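Local atomic coordinates of putative rhamnosidase (PDB entry 3W5M), a protein that hydrolyses terminal non-reducing alpha-L-rhamnose residues from rhamnosides such as citrus flavonoids and gum arabic, and binds L-rhamnose through a calcium-dependent carbohydrate-binding module. Residues V11-R16 against E656-L661; D69-P74 against A961-P966. All coordinates share one frame; numbering follows the deposited sequence.

In the fold
Both contacts join the N-terminal immunoglobulin-like domain to the C-terminal half of this glycoside hydrolase family 78 enzyme, and their centres lie about 11 Å apart. Contact 1 sets a turn of that domain on the start of helix 658-671 in the six-hairpin glycosidase domain; contact 2 sets a neighbouring loop against the turn joining strands 955-962 and 965-974 in the C-terminal domain. Tyr13 bridges them: its OH is 3.5 Å from Leu72 CD1 and its CE1 is 3.7 Å from Leu963 CD1, so three domains meet around one ring. Both lie away from the catalytic residues and from the rhamnose and calcium sites.

Contact 1: V11-R16 against E656-L661; sequences VEYVQR and ESARFL
Tyr13 lays one face of its ring over the methyl group of Ala658, whose CB stands 3.5 Å from the ring centroid and 24° off its normal, a CH-pi contact displaced toward CZ. CG of Tyr13, anti to the carbonyl carbon (chi1 -68°), starts the ring toward Ala658. The tyrosine and Arg659 slide past each other in opposite directions, with Tyr13 CB 4.0 Å from Arg659 CG. Val14 crosses Arg659 at about a right angle and rests CG1 over one guanidinium face, 3.5 Å from CZ of Arg659. The turn presenting these side chains is a type I' beta turn, Val11 to Val14, in the immunoglobulin-like domain; the opposing residues begin helix 658-671 of the six-hairpin glycosidase domain. Glu656 sets the arginine's direction: its OE1 accepts from NE and NH2 of Arg659, both at 3.0 Å and nearly in the guanidinium plane, while its OE2 caps the helix start by accepting from Arg659 N in a nearly straight bond (N-H...O angle 170°). Arg659 NH2 also bonds to Ser595 O. A water donates to both Tyr13 O and Glu656 OE1, linking the two segments where no direct hydrogen bond does. Farther out, Tyr13 OH bonds to Asp712, and Glu12 forms a salt bridge with Arg26.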
loop_
_atom_site.group_PDB
_atom_site.type_symbol
_atom_site.label_atom_id
_atom_site.label_comp_id
_atom_site.label_asym_id
_atom_site.label_seq_id
_atom_site.Cartn_x
_atom_site.Cartn_y
_atom_site.Cartn_z
ATOM N N VAL A 11 7.177 -9.349 21.230
ATOM C CA VAL A 11 8.430 -9.687 20.573
ATOM C C VAL A 11 8.345 -9.054 19.183
ATOM O O VAL A 11 7.404 -9.300 18.432
ATOM C CB VAL A 11 8.621 -11.211 20.474
ATOM C CG1 VAL A 11 9.943 -11.534 19.779
ATOM C CG2 VAL A 11 8.614 -11.858 21.871
ATOM N N GLU A 12 9.315 -8.217 18.840
ATOM C CA GLU A 12 9.257 -7.521 17.558
ATOM C C GLU A 12 7.882 -6.878 17.299
ATOM O O GLU A 12 7.317 -7.042 16.207
ATOM C CB GLU A 12 9.685 -8.445 16.402
ATOM C CG GLU A 12 11.128 -8.937 16.478
ATOM C CD GLU A 12 12.137 -7.820 16.192
ATOM O OE1 GLU A 12 11.849 -6.934 15.338
ATOM O OE2 GLU A 12 13.228 -7.822 16.808
ATOM N N TYR A 13 7.392 -6.132 18.298
ATOM C CA TYR A 13 6.168 -5.325 18.226
ATOM C C TYR A 13 4.885 -6.129 18.290
ATOM O O TYR A 13 3.810 -5.553 18.209
ATOM C CB TYR A 13 6.137 -4.463 16.941
ATOM C CG TYR A 13 7.182 -3.370 16.947
ATOM C CD1 TYR A 13 6.931 -2.170 17.567
ATOM C CD2 TYR A 13 8.413 -3.544 16.310
ATOM C CE1 TYR A 13 7.874 -1.148 17.570
ATOM C CE2 TYR A 13 9.377 -2.527 16.306
ATOM C CZ TYR A 13 9.101 -1.337 16.950
ATOM O OH TYR A 13 10.008 -0.277 16.949
ATOM N N VAL A 14 4.964 -7.442 18.396
ATOM C CA VAL A 14 3.695 -8.204 18.358
ATOM C C VAL A 14 3.625 -9.258 19.478
ATOM O O VAL A 14 4.645 -9.715 19.967
ATOM C CB VAL A 14 3.380 -8.840 16.973
ATOM C CG1 VAL A 14 3.475 -7.840 15.810
ATOM C CG2 VAL A 14 4.229 -10.046 16.708
ATOM N N GLN A 15 2.410 -9.678 19.831
ATOM C CA GLN A 15 2.237 -10.757 20.770
ATOM C C GLN A 15 2.282 -12.080 20.009
ATOM O O GLN A 15 1.573 -12.263 19.018
ATOM C CB GLN A 15 0.891 -10.601 21.497
ATOM C CG GLN A 15 0.776 -9.321 22.310
ATOM C CD GLN A 15 -0.016 -9.538 23.584
ATOM O OE1 GLN A 15 -1.197 -9.887 23.554
ATOM N NE2 GLN A 15 0.649 -9.378 24.713
ATOM N N ARG A 16 3.147 -12.987 20.442
ATOM C CA ARG A 16 3.200 -14.348 19.855
ATOM C C ARG A 16 3.418 -14.428 18.330
ATOM O O ARG A 16 2.636 -15.063 17.609
ATOM C CB ARG A 16 1.955 -15.158 20.285
ATOM C CG ARG A 16 1.769 -15.244 21.791
ATOM C CD ARG A 16 0.469 -15.965 22.157
ATOM N NE ARG A 16 -0.668 -15.177 21.684
ATOM C CZ ARG A 16 -1.250 -14.184 22.360
ATOM N NH1 ARG A 16 -0.858 -13.831 23.585
ATOM N NH2 ARG A 16 -2.230 -13.524 21.784
ATOM N N GLU A 656 0.359 1.575 14.745
ATOM C CA GLU A 656 1.678 0.991 14.941
ATOM C C GLU A 656 2.306 0.847 13.549
ATOM O O GLU A 656 1.902 0.014 12.749
ATOM C CB GLU A 656 1.609 -0.342 15.685
ATOM C CG GLU A 656 3.002 -0.950 15.931
ATOM C CD GLU A 656 3.438 -1.932 14.846
ATOM O OE1 GLU A 656 2.767 -2.977 14.682
ATOM O OE2 GLU A 656 4.467 -1.686 14.145
ATOM N N SER A 657 3.272 1.714 13.255
ATOM C CA SER A 657 3.833 1.830 11.916
ATOM C C SER A 657 5.273 1.332 11.858
ATOM O O SER A 657 5.891 1.355 10.791
ATOM C CB SER A 657 3.754 3.300 11.424
ATOM O OG SER A 657 2.389 3.704 11.307
ATOM N N ALA A 658 5.788 0.803 12.981
ATOM C CA ALA A 658 7.182 0.349 13.015
ATOM C C ALA A 658 7.472 -0.817 12.084
ATOM O O ALA A 658 8.402 -0.764 11.300
ATOM C CB ALA A 658 7.602 0.008 14.435
ATOM N N ARG A 659 6.704 -1.904 12.171
ATOM C CA ARG A 659 6.998 -3.022 11.300
ATOM C C ARG A 659 6.783 -2.605 9.827
ATOM O O ARG A 659 7.559 -2.999 8.942
ATOM C CB ARG A 659 6.087 -4.204 11.631
ATOM C CG ARG A 659 6.367 -4.876 12.988
ATOM C CD ARG A 659 5.328 -5.989 13.214
ATOM N NE ARG A 659 4.005 -5.383 13.384
ATOM C CZ ARG A 659 2.854 -5.943 12.979
ATOM N NH1 ARG A 659 2.839 -7.129 12.390
ATOM N NH2 ARG A 659 1.709 -5.283 13.157
ATOM N N PHE A 660 5.726 -1.819 9.570
ATOM C CA PHE A 660 5.352 -1.474 8.188
ATOM C C PHE A 660 6.438 -0.616 7.537
ATOM O O PHE A 660 6.880 -0.910 6.430
ATOM C CB PHE A 660 4.006 -0.725 8.138
ATOM C CG PHE A 660 3.398 -0.650 6.745
ATOM C CD1 PHE A 660 2.839 -1.798 6.133
ATOM C CD2 PHE A 660 3.379 0.554 6.052
ATOM C CE1 PHE A 660 2.275 -1.725 4.856
ATOM C CE2 PHE A 660 2.823 0.638 4.775
ATOM C CZ PHE A 660 2.264 -0.507 4.180
ATOM N N LEU A 661 6.862 0.428 8.238
ATOM C CA LEU A 661 7.889 1.317 7.670
ATOM C C LEU A 661 9.302 0.761 7.766
ATOM O O LEU A 661 10.118 1.067 6.914
ATOM C CB LEU A 661 7.776 2.754 8.222
ATOM C CG LEU A 661 6.393 3.317 7.891
ATOM C CD1 LEU A 661 6.268 4.640 8.629
ATOM C CD2 LEU A 661 6.152 3.468 6.385
HETATM O O HOH W 1 1.664 -4.459 16.812
#

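Contact 2: D69-P74 against A961-P966; sequences DSVLVP and ASLHGP
The hairpin turn between strands 955-962 and 965-974 of the C-terminal beta domain presents Leu963 and His964 to a loop of the N-terminal immunoglobulin-like domain, where Val71 meets both. The two valine methyls divide the work. CG1, anti to the backbone N (chi1 158°), packs 3.6 Å from Leu963 CD1, and the two side chains cross at about a right angle. CG2 instead lies over one face of the His964 imidazole, 3.7 Å from its centroid and 20° off the normal, a CH-pi contact displaced toward the ND1-CE1 side. Leu72 CD1 adds a looser apolar contact, 4.1 Å from Leu963 CD1.

Ser70 approaches the same imidazole near its plane, with OG 3.6 Å from ND1 of His964. A water lies 2.7 Å from Ser70 OG and makes a weak, longer bond to His964 ND1. Ser70 OG is also hydrogen-bonded to Asn987, in the loop between strands 977-984 and 989-995, so the serine has a direct bond to the C-terminal domain beyond the hairpin. An alanine at His964 would probably leave Val71 CG2 without the ring face it packs on and the water without its weak bond to ND1, opening a gap between the two domains.

Behind the interface, Ser962 holds the turn together: its OG donates to Gly965 O at 2.7 Å, in the carbonyl plane and on a lone pair, and weakly accepts from His964 N. The backbone bond from Gly965 N to Ser962 O, 3.0 Å, closes the turn. On the other side, Leu72 and Val73 both face Leu27 in a G1 beta bulge at the start of strand 73-74. The arrangement is that of a type I beta turn, Ser962 to Gly965, connecting the two strands of a beta hairpin within an antiparallel sheet.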
loop_
_atom_site.group_PDB
_atom_site.type_symbol
_atom_site.label_atom_id
_atom_site.label_comp_id
_atom_site.label_asym_id
_atom_site.label_seq_id
_atom_site.Cartn_x
_atom_site.Cartn_y
_atom_site.Cartn_z
ATOM N N ASP A 69 16.035 -0.372 30.837
ATOM C CA ASP A 69 15.476 -0.686 29.510
ATOM C C ASP A 69 14.317 -1.666 29.636
ATOM O O ASP A 69 14.451 -2.728 30.248
ATOM C CB ASP A 69 16.538 -1.299 28.601
ATOM C CG ASP A 69 17.578 -0.286 28.133
ATOM O OD1 ASP A 69 17.298 0.933 28.094
ATOM O OD2 ASP A 69 18.683 -0.732 27.776
ATOM N N SER A 70 13.182 -1.317 29.050
ATOM C CA SER A 70 12.008 -2.196 29.115
ATOM C C SER A 70 11.314 -2.383 27.760
ATOM O O SER A 70 10.301 -3.114 27.634
ATOM C CB SER A 70 11.032 -1.694 30.184
ATOM O OG SER A 70 10.482 -0.421 29.872
ATOM N N VAL A 71 11.898 -1.769 26.738
ATOM C CA VAL A 71 11.325 -1.773 25.396
ATOM C C VAL A 71 12.408 -2.119 24.381
ATOM O O VAL A 71 13.510 -1.518 24.385
ATOM C CB VAL A 71 10.620 -0.407 25.130
ATOM C CG1 VAL A 71 10.469 -0.098 23.653
ATOM C CG2 VAL A 71 9.264 -0.372 25.851
ATOM N N LEU A 72 12.099 -3.095 23.529
ATOM C CA LEU A 72 12.965 -3.531 22.399
ATOM C C LEU A 72 14.343 -4.018 22.869
ATOM O O LEU A 72 15.390 -3.663 22.291
ATOM C CB LEU A 72 13.110 -2.423 21.333
ATOM C CG LEU A 72 11.793 -1.988 20.669
ATOM C CD1 LEU A 72 12.029 -0.751 19.802
ATOM C CD2 LEU A 72 11.231 -3.136 19.862
ATOM N N VAL A 73 14.333 -4.812 23.937
ATOM C CA VAL A 73 15.567 -5.410 24.479
ATOM C C VAL A 73 15.901 -6.663 23.676
ATOM O O VAL A 73 15.092 -7.607 23.614
ATOM C CB VAL A 73 15.419 -5.748 25.979
ATOM C CG1 VAL A 73 16.712 -6.381 26.515
ATOM C CG2 VAL A 73 15.025 -4.525 26.770
ATOM N N PRO A 74 17.082 -6.691 23.013
ATOM C CA PRO A 74 17.384 -7.846 22.155
ATOM C C PRO A 74 17.674 -9.114 22.916
ATOM O O PRO A 74 18.442 -9.117 23.903
ATOM C CB PRO A 74 18.637 -7.427 21.364
ATOM C CG PRO A 74 19.141 -6.194 22.019
ATOM C CD PRO A 74 18.095 -5.617 22.911
ATOM N N ALA A 961 -1.281 4.636 22.368
ATOM C CA ALA A 961 -0.774 3.319 22.764
ATOM C C ALA A 961 0.738 3.287 22.511
ATOM O O ALA A 961 1.202 2.804 21.460
ATOM C CB ALA A 961 -1.466 2.222 21.963
ATOM N N SER A 962 1.520 3.828 23.441
ATOM C CA SER A 962 2.971 3.835 23.265
ATOM C C SER A 962 3.541 2.440 23.529
ATOM O O SER A 962 2.857 1.579 24.098
ATOM C CB SER A 962 3.639 4.878 24.183
ATOM O OG SER A 962 3.863 4.336 25.466
ATOM N N LEU A 963 4.817 2.229 23.175
ATOM C CA LEU A 963 5.480 0.936 23.506
ATOM C C LEU A 963 5.564 0.636 25.020
ATOM O O LEU A 963 5.527 -0.541 25.421
ATOM C CB LEU A 963 6.869 0.788 22.852
ATOM C CG LEU A 963 6.953 1.012 21.331
ATOM C CD1 LEU A 963 8.312 0.557 20.801
ATOM C CD2 LEU A 963 5.837 0.256 20.614
ATOM N N HIS A 964 5.625 1.687 25.848
ATOM C CA HIS A 964 5.644 1.525 27.300
ATOM C C HIS A 964 4.234 1.325 27.885
ATOM O O HIS A 964 4.100 1.054 29.065
ATOM C CB HIS A 964 6.309 2.723 27.954
ATOM C CG HIS A 964 7.747 2.896 27.560
ATOM N ND1 HIS A 964 8.774 2.234 28.193
ATOM C CD2 HIS A 964 8.328 3.671 26.615
ATOM C CE1 HIS A 964 9.928 2.588 27.649
ATOM N NE2 HIS A 964 9.684 3.449 26.678
ATOM N N GLY A 965 3.208 1.455 27.044
ATOM C CA GLY A 965 1.800 1.339 27.476
ATOM C C GLY A 965 1.048 2.648 27.232
ATOM O O GLY A 965 1.591 3.602 26.621
ATOM N N PRO A 966 -0.201 2.732 27.720
ATOM C CA PRO A 966 -1.024 3.896 27.347
ATOM C C PRO A 966 -0.561 5.231 27.956
ATOM O O PRO A 966 -0.201 5.310 29.138
ATOM C CB PRO A 966 -2.439 3.503 27.806
ATOM C CG PRO A 966 -2.230 2.486 28.877
ATOM C CD PRO A 966 -0.916 1.792 28.606
HETATM O O HOH W 2 7.791 -0.797 29.541
#